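Long-range contacts in PrgB (Enterococcus faecalis, PDB 6EVU), which promotes cell aggregation, biofilm formation and conjugation by binding and compacting DNA, the chain here being the adhesin domain of this cell-wall-anchored antigen I/II family protein: residues A[48-53]-A[78-83]; A[67-72]-A[156-161]; A[73-78]-A[140-145]; A[101-106]-A[144-149]; A[107-112]-A[132-137]. All coordinates share one frame; numbering follows the deposited sequence.

Interaction 1 of 5, residues A[48-53]-A[78-83]; sequences GGKFIK and GKATGN
F51 and G82 bring an irregular loop against the short edge strand of the smaller antiparallel sheet in this adhesin domain, at the protein surface. The direct polar link is one backbone hydrogen bond, G82 N to F51 O, 2.8 Å long. The loop runs at roughly 90° to the strand, and the donor stands above the carbonyl plane, 50° out of it. Glycine suits position 82: a beta carbon there would collide with K53 N. Water supplies the remaining polar links. One molecule accepts from F51 N and donates to G82 O; a second accepts from K53 N and T81 N while donating to K79 O, so backbone groups too far apart to pair are still satisfied.

Van der Waals packing surrounds these bonds. The backbone of N83 crosses one face of the F51 ring, N83 C 3.6 Å from F51 CG. A80 is small enough to fit between strand residues: its CB meets K50 CB at 3.8 Å and I52 CG1 at 4.0 Å, and it also touches L103 on strand 99-104. I52, buried, leaves the backbone away from the loop yet keeps CG1 on A80; it also packs on A101 and M76. K53 CG lies against the glycine, 3.5 Å from G82 CA, and CD passes T81 OG1. A third water bridges K53 NZ and T81 OG1, 2.9 Å from that hydroxyl.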
# COMPACT_ATOMS: atom_id res chain seq x y z
N GLY A 48 -3.34 5.22 -19.20
CA GLY A 48 -2.21 4.32 -19.29
C GLY A 48 -2.52 2.86 -19.08
O GLY A 48 -1.63 2.02 -19.30
N GLY A 49 -3.72 2.50 -18.62
CA GLY A 49 -4.02 1.10 -18.34
C GLY A 49 -5.27 0.63 -19.06
O GLY A 49 -6.20 1.40 -19.31
N LYS A 50 -5.27 -0.66 -19.40
CA LYS A 50 -6.49 -1.25 -19.94
C LYS A 50 -7.52 -1.37 -18.82
O LYS A 50 -7.15 -1.60 -17.65
CB LYS A 50 -6.23 -2.64 -20.52
CG LYS A 50 -5.35 -2.71 -21.75
CD LYS A 50 -5.24 -4.21 -22.20
CE LYS A 50 -4.66 -4.35 -23.60
NZ LYS A 50 -3.21 -4.02 -23.60
N PHE A 51 -8.80 -1.14 -19.14
CA PHE A 51 -9.87 -1.22 -18.14
C PHE A 51 -10.44 -2.63 -18.10
O PHE A 51 -10.53 -3.30 -19.14
CB PHE A 51 -11.01 -0.23 -18.42
CG PHE A 51 -10.59 1.20 -18.28
CD1 PHE A 51 -10.22 1.93 -19.41
CD2 PHE A 51 -10.49 1.79 -17.02
CE1 PHE A 51 -9.81 3.24 -19.28
CE2 PHE A 51 -10.08 3.13 -16.89
CZ PHE A 51 -9.73 3.84 -18.01
N ILE A 52 -10.80 -3.09 -16.90
CA ILE A 52 -11.51 -4.36 -16.69
C ILE A 52 -12.98 -4.05 -16.51
O ILE A 52 -13.36 -3.28 -15.61
CB ILE A 52 -10.96 -5.12 -15.49
CG1 ILE A 52 -9.46 -5.37 -15.72
CG2 ILE A 52 -11.76 -6.42 -15.27
CD1 ILE A 52 -8.70 -5.83 -14.41
N LYS A 53 -13.81 -4.62 -17.36
CA LYS A 53 -15.25 -4.49 -17.16
C LYS A 53 -15.66 -5.04 -15.79
O LYS A 53 -15.25 -6.14 -15.41
CB LYS A 53 -16.04 -5.28 -18.24
CG LYS A 53 -15.68 -5.00 -19.65
CD LYS A 53 -16.42 -6.00 -20.53
CE LYS A 53 -17.32 -5.30 -21.49
NZ LYS A 53 -17.70 -6.26 -22.56
N GLY A 78 -5.47 -10.43 -20.74
CA GLY A 78 -6.32 -10.76 -21.87
C GLY A 78 -7.81 -10.74 -21.58
O GLY A 78 -8.60 -11.08 -22.47
N LYS A 79 -8.22 -10.35 -20.38
CA LYS A 79 -9.63 -10.14 -20.05
C LYS A 79 -9.86 -8.69 -19.62
O LYS A 79 -10.58 -8.41 -18.65
CB LYS A 79 -10.09 -11.11 -18.95
CG LYS A 79 -10.19 -12.62 -19.38
CD LYS A 79 -9.49 -13.54 -18.37
CE LYS A 79 -8.05 -13.84 -18.87
NZ LYS A 79 -7.11 -14.73 -18.10
N ALA A 80 -9.18 -7.74 -20.27
CA ALA A 80 -9.28 -6.33 -19.90
C ALA A 80 -9.73 -5.57 -21.13
O ALA A 80 -8.96 -4.85 -21.76
CB ALA A 80 -7.95 -5.80 -19.36
N THR A 81 -11.01 -5.67 -21.41
CA THR A 81 -11.61 -5.04 -22.58
C THR A 81 -12.68 -4.00 -22.22
O THR A 81 -13.58 -3.72 -23.02
CB THR A 81 -12.20 -6.12 -23.47
OG1 THR A 81 -13.20 -6.81 -22.72
CG2 THR A 81 -11.12 -7.10 -23.85
N GLY A 82 -12.59 -3.42 -21.03
CA GLY A 82 -13.54 -2.42 -20.61
C GLY A 82 -13.17 -1.02 -21.04
O GLY A 82 -12.21 -0.78 -21.77
N ASN A 83 -13.95 -0.06 -20.55
CA ASN A 83 -13.64 1.35 -20.70
C ASN A 83 -13.92 1.99 -19.35
O ASN A 83 -14.28 1.32 -18.38
CB ASN A 83 -14.44 1.97 -21.85
CG ASN A 83 -15.92 1.84 -21.68
OD1 ASN A 83 -16.45 1.91 -20.56
ND2 ASN A 83 -16.62 1.70 -22.81
O HOH W 1 -9.64 -1.04 -21.80
O HOH W 2 -12.68 -6.73 -19.16
O HOH W 3 -15.80 -6.84 -24.09

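Interaction 2 of 5, residues A[67-72]-A[156-161]; sequences DIFTKL and TAFIGT
F158 receives three side chains from the short helix 68-72. I68 CD1 makes a CH-pi contact over one face of the ring, 4.2 Å from the centroid and 19° off the normal, while its CG2 reaches F158 CD2. F69 CE1 comes to the ring edge at 4.1 Å from F158 CD2. L72 works at the root, with CD1 3.6 Å from F158 CB. G160 lets the helix come close: a beta carbon there would press on L72 CB. L72 O, hydrogen-bonded by N146 ND2, also takes a CA-H...O contact from T161 CA just past the strand, 3.4 Å away.

At the other helix end D67 is the N-cap; its OD2 accepts from T70 N at 2.9 Å and its OD1 from T70 OG1, which fixes the first turn.

The helix axis passes 8.1 Å from strand 157-160 at 43°. This strand lies between strands 145-150 and 299-302, W301 of the latter stacking on F158, and helix 54-57 touches L72.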
# COMPACT_ATOMS: atom_id res chain seq x y z
N ASP A 67 -15.87 -11.53 -1.59
CA ASP A 67 -15.16 -10.36 -1.11
C ASP A 67 -14.27 -9.83 -2.23
O ASP A 67 -13.95 -10.55 -3.18
CB ASP A 67 -14.33 -10.74 0.11
CG ASP A 67 -13.30 -11.82 -0.23
OD1 ASP A 67 -13.69 -13.02 -0.38
OD2 ASP A 67 -12.11 -11.48 -0.35
N ILE A 68 -13.83 -8.58 -2.09
CA ILE A 68 -12.99 -7.94 -3.12
C ILE A 68 -11.68 -8.67 -3.31
O ILE A 68 -11.12 -8.68 -4.43
CB ILE A 68 -12.80 -6.44 -2.78
CG1 ILE A 68 -12.21 -5.73 -4.02
CG2 ILE A 68 -11.95 -6.24 -1.46
CD1 ILE A 68 -12.39 -4.24 -3.96
N PHE A 69 -11.11 -9.25 -2.24
CA PHE A 69 -9.82 -9.91 -2.41
C PHE A 69 -9.98 -11.15 -3.27
O PHE A 69 -9.09 -11.47 -4.07
CB PHE A 69 -9.22 -10.25 -1.03
CG PHE A 69 -9.08 -9.04 -0.12
CD1 PHE A 69 -8.07 -8.13 -0.35
CD2 PHE A 69 -9.97 -8.85 0.93
CE1 PHE A 69 -7.94 -7.02 0.43
CE2 PHE A 69 -9.84 -7.72 1.76
CZ PHE A 69 -8.82 -6.80 1.50
N THR A 70 -11.07 -11.89 -3.07
CA THR A 70 -11.30 -13.09 -3.87
C THR A 70 -11.48 -12.69 -5.33
O THR A 70 -10.92 -13.34 -6.21
CB THR A 70 -12.49 -13.86 -3.32
OG1 THR A 70 -12.16 -14.36 -2.01
CG2 THR A 70 -12.82 -15.07 -4.23
N LYS A 71 -12.24 -11.62 -5.59
CA LYS A 71 -12.39 -11.12 -6.95
C LYS A 71 -11.05 -10.73 -7.57
O LYS A 71 -10.85 -10.92 -8.79
CB LYS A 71 -13.36 -9.93 -6.97
CG LYS A 71 -14.79 -10.37 -6.66
CD LYS A 71 -15.72 -9.14 -6.60
CE LYS A 71 -17.17 -9.55 -6.28
NZ LYS A 71 -18.01 -8.30 -6.35
N LEU A 72 -10.16 -10.16 -6.78
CA LEU A 72 -8.85 -9.77 -7.25
C LEU A 72 -7.95 -10.94 -7.64
O LEU A 72 -7.17 -10.83 -8.54
CB LEU A 72 -8.14 -8.89 -6.23
CG LEU A 72 -8.63 -7.46 -6.18
CD1 LEU A 72 -8.16 -6.78 -4.93
CD2 LEU A 72 -8.19 -6.70 -7.42
N THR A 156 -7.79 4.53 -1.52
CA THR A 156 -6.71 4.39 -2.49
C THR A 156 -6.82 3.19 -3.46
O THR A 156 -7.38 3.35 -4.54
CB THR A 156 -5.34 4.37 -1.74
OG1 THR A 156 -5.47 5.28 -0.60
CG2 THR A 156 -4.17 4.86 -2.59
N ALA A 157 -6.27 2.05 -3.13
CA ALA A 157 -6.13 0.98 -4.13
C ALA A 157 -6.29 -0.39 -3.51
O ALA A 157 -5.79 -0.65 -2.41
CB ALA A 157 -4.77 1.03 -4.80
N PHE A 158 -6.89 -1.31 -4.27
CA PHE A 158 -6.83 -2.74 -3.96
C PHE A 158 -6.16 -3.41 -5.13
O PHE A 158 -6.53 -3.14 -6.27
CB PHE A 158 -8.24 -3.32 -3.78
CG PHE A 158 -8.98 -2.77 -2.57
CD1 PHE A 158 -9.56 -1.50 -2.64
CD2 PHE A 158 -9.14 -3.52 -1.38
CE1 PHE A 158 -10.29 -0.97 -1.52
CE2 PHE A 158 -9.83 -2.97 -0.25
CZ PHE A 158 -10.39 -1.73 -0.34
N ILE A 159 -5.14 -4.23 -4.88
CA ILE A 159 -4.33 -4.77 -5.98
C ILE A 159 -4.15 -6.26 -5.77
O ILE A 159 -3.83 -6.72 -4.66
CB ILE A 159 -2.97 -4.01 -6.08
CG1 ILE A 159 -3.25 -2.55 -6.58
CG2 ILE A 159 -1.93 -4.77 -7.01
CD1 ILE A 159 -2.09 -1.65 -6.60
N GLY A 160 -4.24 -7.03 -6.86
CA GLY A 160 -4.01 -8.46 -6.67
C GLY A 160 -4.11 -9.21 -7.99
O GLY A 160 -4.51 -8.65 -9.01
N THR A 161 -3.77 -10.50 -7.92
CA THR A 161 -3.88 -11.40 -9.08
C THR A 161 -3.85 -12.84 -8.57
O THR A 161 -3.76 -13.10 -7.38
CB THR A 161 -2.78 -11.10 -10.10
OG1 THR A 161 -3.08 -11.86 -11.31
CG2 THR A 161 -1.42 -11.58 -9.59

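Interaction 3 of 5, residues A[73-78]-A[140-145]; sequences RKDMGG and SQSGTL. With PO4 (phosphate ion), chain B.
D75 grips the turn 140-143 with both carboxylate oxygens. OD2 accepts from S142 N at 3.1 Å through its syn lone pair, at an N-H...O angle of 155°. OD1 accepts from S142 OG at 2.5 Å, also on the syn side but 21° out of the carboxylate plane. Serine suits this place because its hydroxyl, held between the backbone N and the carbonyl carbon (chi1 66°), faces the same acid as its own amide. OD1 has a second donor, G77 N at 3.0 Å, which meets it nearly along the C-O bond.

One water donates to D75 OD2 at 2.6 Å and accepts from Q141 N; another accepts from M76 N and bonds to T144 OG1. Two donors on each oxygen, one of them a water, would be expected to favour the charged aspartate. T144 OG1 also lies 2.7 Å from S142 OG, while T144 O accepts from S138 OG, which is hydrogen-bonded with S140 OG as well. G77 has to be small, since a beta carbon would run into S142 CB. Away from the turn, R73 NE donates to a phosphate ion, probably from the crystallisation liquor.

The bond from G77 N makes D75 the head of an Asx turn, while S140 to G143 form a type I beta turn. An Asx turn thus docks on a beta turn, joining the loop after helix 68-72 to the connection between strands 124-137 and 145-150.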
# COMPACT_ATOMS: atom_id res chain seq x y z
N ARG A 73 -8.06 -12.05 -6.92
CA ARG A 73 -7.18 -13.18 -7.16
C ARG A 73 -7.55 -14.11 -8.31
O ARG A 73 -7.82 -15.27 -8.13
CB ARG A 73 -7.00 -13.98 -5.87
CG ARG A 73 -6.30 -13.23 -4.77
CD ARG A 73 -5.96 -14.13 -3.60
NE ARG A 73 -7.16 -14.82 -3.16
CZ ARG A 73 -7.96 -14.39 -2.20
NH1 ARG A 73 -7.68 -13.30 -1.53
NH2 ARG A 73 -9.03 -15.07 -1.91
N LYS A 74 -7.55 -13.55 -9.50
CA LYS A 74 -7.78 -14.26 -10.73
C LYS A 74 -6.91 -13.58 -11.78
O LYS A 74 -6.55 -12.42 -11.65
CB LYS A 74 -9.25 -14.34 -11.11
CG LYS A 74 -9.96 -13.03 -11.37
CD LYS A 74 -11.36 -13.29 -11.92
CE LYS A 74 -12.22 -12.04 -11.88
NZ LYS A 74 -12.72 -11.78 -10.52
N ASP A 75 -6.55 -14.32 -12.81
CA ASP A 75 -5.67 -13.79 -13.84
C ASP A 75 -6.55 -13.13 -14.89
O ASP A 75 -7.32 -13.82 -15.57
CB ASP A 75 -4.85 -14.93 -14.44
CG ASP A 75 -3.76 -14.44 -15.35
OD1 ASP A 75 -3.82 -13.33 -15.86
OD2 ASP A 75 -2.79 -15.20 -15.54
N MET A 76 -6.44 -11.81 -15.03
CA MET A 76 -7.24 -11.10 -16.03
C MET A 76 -6.42 -10.67 -17.24
O MET A 76 -6.88 -9.83 -18.01
CB MET A 76 -7.91 -9.88 -15.39
CG MET A 76 -8.83 -10.28 -14.28
SD MET A 76 -10.19 -11.33 -14.78
CE MET A 76 -11.43 -10.16 -15.40
N GLY A 77 -5.20 -11.18 -17.38
CA GLY A 77 -4.43 -10.90 -18.59
C GLY A 77 -5.24 -11.33 -19.79
O GLY A 77 -5.73 -12.46 -19.83
N GLY A 78 -5.47 -10.43 -20.74
CA GLY A 78 -6.32 -10.76 -21.87
C GLY A 78 -7.81 -10.74 -21.58
O GLY A 78 -8.60 -11.08 -22.47
N SER A 140 1.16 -14.14 -11.34
CA SER A 140 0.21 -14.80 -12.23
C SER A 140 0.91 -15.22 -13.52
O SER A 140 2.01 -14.74 -13.88
CB SER A 140 -0.98 -13.88 -12.56
OG SER A 140 -0.55 -12.67 -13.17
N GLN A 141 0.23 -16.12 -14.24
CA GLN A 141 0.80 -16.67 -15.46
C GLN A 141 1.05 -15.57 -16.47
O GLN A 141 2.07 -15.59 -17.18
CB GLN A 141 -0.13 -17.75 -16.05
CG GLN A 141 0.40 -18.47 -17.28
CD GLN A 141 1.70 -19.18 -16.96
OE1 GLN A 141 1.81 -19.84 -15.91
NE2 GLN A 141 2.71 -18.99 -17.81
N SER A 142 0.12 -14.61 -16.56
CA SER A 142 0.24 -13.49 -17.46
C SER A 142 1.19 -12.44 -16.94
O SER A 142 1.45 -11.47 -17.66
CB SER A 142 -1.13 -12.86 -17.71
OG SER A 142 -1.64 -12.28 -16.50
N GLY A 143 1.64 -12.54 -15.68
CA GLY A 143 2.49 -11.48 -15.17
C GLY A 143 1.84 -10.12 -15.05
O GLY A 143 2.54 -9.09 -15.09
N THR A 144 0.52 -10.08 -14.83
CA THR A 144 -0.22 -8.84 -14.69
C THR A 144 -0.74 -8.73 -13.27
O THR A 144 -0.73 -9.70 -12.50
CB THR A 144 -1.42 -8.77 -15.65
OG1 THR A 144 -2.29 -9.87 -15.41
CG2 THR A 144 -0.91 -8.84 -17.12
N LEU A 145 -1.24 -7.55 -12.93
CA LEU A 145 -1.96 -7.37 -11.67
C LEU A 145 -3.29 -6.71 -11.98
O LEU A 145 -3.43 -5.98 -12.97
CB LEU A 145 -1.20 -6.47 -10.65
CG LEU A 145 0.08 -7.07 -10.12
CD1 LEU A 145 0.85 -5.93 -9.45
CD2 LEU A 145 -0.04 -8.30 -9.27
P PO4 B . -6.13 -18.53 -3.52
O1 PO4 B . -6.17 -18.46 -2.00
O2 PO4 B . -4.67 -18.36 -3.95
O3 PO4 B . -6.60 -19.90 -3.95
O4 PO4 B . -7.01 -17.54 -4.24
O HOH W 4 -2.43 -17.18 -13.87
O HOH W 5 -4.32 -10.38 -13.46

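Interaction 4 of 5, residues A[101-106]-A[144-149]; sequences AVLLEK and TLNAVF
L104, V102, A147 and L145 share one face of this strand pair, joined by the F149 ring; this face packs on strands 110-115 and 124-137 of the larger sheet. V102 and F149 cross at about a right angle, V102 CB coming within 3.8 Å of F149 CE2, while L104 CD2 reaches the edge of the same ring at 4.2 Å from F149 CZ. A147 is short enough to leave room for the branched L104, whose CG stands 4.1 Å from A147 CB. Past this layer F149 meets Y133, and L145 and A147 touch I159 on the next strand.

On the other face L103, CG anti to the backbone N (chi1 -174°), crosses obliquely over N146, with CD1 3.6 Å from N146 OD1. At the outer end E105 and T144 lie side by side, and the glutamate has a weak, long ion pair with K50.

Between the faces, V102 N donates to A147 O at 2.8 Å and L104 N to L145 O at 2.7 Å; A147 N and L145 N return the bonds. The chemistry implies that these four buried amides are paired across the strands while L103 and N146 bond outward to K50 and G160, and that N146 ND2 satisfies carbonyls at the end of helix 68-72 (L72) and in the loop after it (K74).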
# COMPACT_ATOMS: atom_id res chain seq x y z
N ALA A 101 -11.99 -0.71 -12.03
CA ALA A 101 -11.12 -1.87 -12.19
C ALA A 101 -10.19 -1.68 -13.39
O ALA A 101 -10.64 -1.33 -14.49
CB ALA A 101 -11.94 -3.16 -12.38
N VAL A 102 -8.90 -1.92 -13.20
CA VAL A 102 -7.89 -1.60 -14.21
C VAL A 102 -6.85 -2.71 -14.23
O VAL A 102 -6.51 -3.27 -13.18
CB VAL A 102 -7.21 -0.24 -13.91
CG1 VAL A 102 -6.09 0.08 -14.93
CG2 VAL A 102 -8.25 0.88 -13.85
N LEU A 103 -6.33 -3.05 -15.44
CA LEU A 103 -5.26 -4.07 -15.48
C LEU A 103 -3.92 -3.35 -15.41
O LEU A 103 -3.68 -2.42 -16.20
CB LEU A 103 -5.33 -4.88 -16.79
CG LEU A 103 -4.33 -6.05 -16.81
CD1 LEU A 103 -4.89 -7.24 -16.06
CD2 LEU A 103 -4.16 -6.54 -18.27
N LEU A 104 -3.03 -3.77 -14.49
CA LEU A 104 -1.66 -3.24 -14.45
C LEU A 104 -0.72 -4.21 -15.15
O LEU A 104 -0.76 -5.43 -14.91
CB LEU A 104 -1.14 -3.02 -13.02
CG LEU A 104 -2.01 -2.10 -12.15
CD1 LEU A 104 -1.32 -2.05 -10.78
CD2 LEU A 104 -2.07 -0.76 -12.78
N GLU A 105 0.13 -3.67 -16.03
CA GLU A 105 1.03 -4.49 -16.82
C GLU A 105 2.43 -3.93 -16.69
O GLU A 105 2.61 -2.73 -16.48
CB GLU A 105 0.61 -4.50 -18.32
CG GLU A 105 -0.81 -5.10 -18.50
CD GLU A 105 -1.20 -5.08 -19.96
OE1 GLU A 105 -1.91 -4.14 -20.42
OE2 GLU A 105 -0.74 -5.99 -20.66
N LYS A 106 3.42 -4.81 -16.89
CA LYS A 106 4.80 -4.39 -16.85
C LYS A 106 5.02 -3.28 -17.88
O LYS A 106 4.53 -3.37 -19.01
CB LYS A 106 5.70 -5.59 -17.17
CG LYS A 106 7.17 -5.40 -16.74
CD LYS A 106 7.33 -5.30 -15.23
CE LYS A 106 8.79 -5.06 -14.78
NZ LYS A 106 9.33 -3.66 -14.85
N THR A 144 0.52 -10.08 -14.83
CA THR A 144 -0.22 -8.84 -14.69
C THR A 144 -0.74 -8.73 -13.27
O THR A 144 -0.73 -9.70 -12.50
CB THR A 144 -1.42 -8.77 -15.65
OG1 THR A 144 -2.29 -9.87 -15.41
CG2 THR A 144 -0.91 -8.84 -17.12
N LEU A 145 -1.24 -7.55 -12.93
CA LEU A 145 -1.96 -7.37 -11.67
C LEU A 145 -3.29 -6.71 -11.98
O LEU A 145 -3.43 -5.98 -12.97
CB LEU A 145 -1.20 -6.47 -10.65
CG LEU A 145 0.08 -7.07 -10.12
CD1 LEU A 145 0.85 -5.93 -9.45
CD2 LEU A 145 -0.04 -8.30 -9.27
N ASN A 146 -4.29 -6.97 -11.11
CA ASN A 146 -5.55 -6.27 -11.20
C ASN A 146 -5.58 -5.20 -10.12
O ASN A 146 -5.08 -5.41 -9.02
CB ASN A 146 -6.71 -7.23 -11.00
CG ASN A 146 -6.56 -8.51 -11.81
OD1 ASN A 146 -6.20 -8.46 -12.99
ND2 ASN A 146 -6.83 -9.68 -11.18
N ALA A 147 -6.24 -4.09 -10.43
CA ALA A 147 -6.34 -3.00 -9.49
C ALA A 147 -7.77 -2.51 -9.47
O ALA A 147 -8.44 -2.43 -10.51
CB ALA A 147 -5.41 -1.85 -9.85
N VAL A 148 -8.23 -2.12 -8.29
CA VAL A 148 -9.43 -1.33 -8.18
C VAL A 148 -9.00 -0.06 -7.47
O VAL A 148 -8.52 -0.11 -6.33
CB VAL A 148 -10.57 -2.04 -7.46
CG1 VAL A 148 -11.78 -1.14 -7.44
CG2 VAL A 148 -10.98 -3.35 -8.20
N PHE A 149 -9.19 1.08 -8.15
CA PHE A 149 -8.84 2.39 -7.60
C PHE A 149 -10.09 3.04 -7.06
O PHE A 149 -11.08 3.19 -7.78
CB PHE A 149 -8.19 3.27 -8.64
CG PHE A 149 -6.95 2.65 -9.23
CD1 PHE A 149 -5.88 2.32 -8.39
CD2 PHE A 149 -6.84 2.36 -10.62
CE1 PHE A 149 -4.70 1.73 -8.89
CE2 PHE A 149 -5.64 1.79 -11.10
CZ PHE A 149 -4.57 1.49 -10.25

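Interaction 5 of 5, residues A[107-112]-A[132-137]; sequences NKPVTV and VYELQS
V110 and Y133 exchange both backbone bonds of an antiparallel hydrogen-bonded pair: V110 N to Y133 O at 2.8 Å, almost straight at 171°, and Y133 N to V110 O at 2.9 Å. Before V110 the first segment is no longer strand, and waters bridge the two backbones. One molecule donates to K108 O and accepts from L135 N; another accepts from N107 N and donates to L135 O and to E134 OE2, the last at 2.7 Å. P109 has no N-H to offer a partner, but its CA-H meets Y133 O, with P109 CA 3.4 Å away. The other carboxylate oxygen, E134 OE1, forms a salt bridge with R172 on the next strand.

Packing differs between the two faces. On the partly exposed one, P109 CB touches V132 CG1 at 3.8 Å and lies alongside E134, while T111 OG1 stands 3.6 Å from V132 CG2; beta-branched residues suit the extended backbone here. On the buried face V112 CG2 meets Y133 CE1 at 3.8 Å, and V110 and V112 pack on F149.

Further along, Q136 and S137 both face K170 in a classic beta bulge. One face of the larger sheet packs on the smaller one, consistent with the beta-sandwich architecture of antigen I/II adhesin domains.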
# COMPACT_ATOMS: atom_id res chain seq x y z
N ASN A 107 5.76 -2.27 -17.46
CA ASN A 107 6.24 -1.13 -18.25
C ASN A 107 5.13 -0.22 -18.73
O ASN A 107 5.33 0.52 -19.70
CB ASN A 107 7.06 -1.60 -19.48
CG ASN A 107 8.22 -2.48 -19.10
OD1 ASN A 107 9.00 -2.13 -18.20
ND2 ASN A 107 8.33 -3.65 -19.76
N LYS A 108 3.95 -0.27 -18.10
CA LYS A 108 2.81 0.56 -18.49
C LYS A 108 2.25 1.24 -17.23
O LYS A 108 1.27 0.75 -16.65
CB LYS A 108 1.75 -0.30 -19.18
CG LYS A 108 2.28 -0.89 -20.51
CD LYS A 108 1.47 -2.04 -21.01
CE LYS A 108 2.18 -2.65 -22.26
NZ LYS A 108 1.72 -4.08 -22.59
N PRO A 109 2.86 2.34 -16.79
CA PRO A 109 2.39 3.04 -15.59
C PRO A 109 1.01 3.63 -15.81
O PRO A 109 0.69 4.07 -16.91
CB PRO A 109 3.44 4.14 -15.35
CG PRO A 109 4.21 4.23 -16.66
CD PRO A 109 4.08 2.95 -17.39
N VAL A 110 0.17 3.54 -14.78
CA VAL A 110 -1.21 3.99 -14.86
C VAL A 110 -1.34 5.21 -13.97
O VAL A 110 -1.00 5.17 -12.77
CB VAL A 110 -2.16 2.87 -14.41
CG1 VAL A 110 -3.57 3.42 -14.30
CG2 VAL A 110 -2.00 1.71 -15.42
N THR A 111 -1.79 6.32 -14.53
CA THR A 111 -1.92 7.55 -13.73
C THR A 111 -3.38 7.73 -13.35
O THR A 111 -4.24 7.88 -14.23
CB THR A 111 -1.42 8.77 -14.52
OG1 THR A 111 -0.04 8.57 -14.93
CG2 THR A 111 -1.57 10.09 -13.74
N VAL A 112 -3.65 7.74 -12.03
CA VAL A 112 -4.99 8.00 -11.47
C VAL A 112 -5.00 9.44 -10.96
O VAL A 112 -4.25 9.78 -10.04
CB VAL A 112 -5.29 7.01 -10.33
CG1 VAL A 112 -6.69 7.31 -9.70
CG2 VAL A 112 -5.12 5.55 -10.78
N VAL A 132 0.50 7.48 -9.49
CA VAL A 132 1.00 6.68 -10.61
C VAL A 132 1.43 5.33 -10.09
O VAL A 132 2.32 5.21 -9.24
CB VAL A 132 2.17 7.37 -11.32
CG1 VAL A 132 2.70 6.46 -12.45
CG2 VAL A 132 1.70 8.76 -11.79
N TYR A 133 0.75 4.29 -10.59
CA TYR A 133 0.98 2.89 -10.23
C TYR A 133 1.70 2.18 -11.35
O TYR A 133 1.30 2.28 -12.49
CB TYR A 133 -0.36 2.20 -10.02
CG TYR A 133 -1.14 2.79 -8.89
CD1 TYR A 133 -2.04 3.87 -9.08
CD2 TYR A 133 -1.05 2.21 -7.61
CE1 TYR A 133 -2.81 4.36 -7.98
CE2 TYR A 133 -1.79 2.73 -6.55
CZ TYR A 133 -2.65 3.77 -6.76
OH TYR A 133 -3.42 4.32 -5.78
N GLU A 134 2.77 1.44 -11.00
CA GLU A 134 3.48 0.68 -12.00
C GLU A 134 3.75 -0.69 -11.44
O GLU A 134 4.43 -0.82 -10.42
CB GLU A 134 4.78 1.38 -12.42
CG GLU A 134 5.37 0.67 -13.60
CD GLU A 134 6.51 1.41 -14.26
OE1 GLU A 134 6.77 2.63 -13.97
OE2 GLU A 134 7.17 0.74 -15.12
N LEU A 135 3.26 -1.72 -12.14
CA LEU A 135 3.62 -3.09 -11.80
C LEU A 135 5.13 -3.27 -11.77
O LEU A 135 5.86 -2.86 -12.69
CB LEU A 135 2.98 -4.08 -12.81
CG LEU A 135 3.17 -5.60 -12.60
CD1 LEU A 135 1.98 -6.29 -13.28
CD2 LEU A 135 4.51 -6.16 -13.25
N GLN A 136 5.59 -3.96 -10.71
CA GLN A 136 6.97 -4.43 -10.59
C GLN A 136 7.13 -5.94 -10.46
O GLN A 136 8.12 -6.49 -10.98
CB GLN A 136 7.63 -3.73 -9.40
CG GLN A 136 7.78 -2.23 -9.72
CD GLN A 136 8.60 -1.55 -8.67
OE1 GLN A 136 8.27 -1.64 -7.51
NE2 GLN A 136 9.68 -0.88 -9.08
N SER A 137 6.19 -6.64 -9.82
CA SER A 137 6.28 -8.09 -9.70
C SER A 137 4.86 -8.65 -9.65
O SER A 137 3.96 -8.04 -9.07
CB SER A 137 7.07 -8.53 -8.45
OG SER A 137 7.30 -9.94 -8.41
O HOH W 6 7.01 -1.98 -14.87
O HOH W 7 1.72 -1.11 -14.50

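Following the chain, strand 50-51 first waits for the loop 78-83, and interaction 1 closes there. Before that closure helix 68-72 and the loop after it open interactions 2 and 3, so both cross interaction 1. Strand 99-104 then opens interaction 4, and interaction 5 closes wholly inside it, between strands 110-115 and 124-137. Interactions 3 and 4 end on the shared residues T144 and L145, and interaction 2 closes last, at 156-161, enclosing interactions 3, 4 and 5. Interactions 1, 2 and 4 reach the smaller sheet, interaction 5 builds the larger one, and L104 packs against L135 where the two meet; interaction 3 ties the loop after helix 68-72 to the connection from strand 124-137 to strand 145-150.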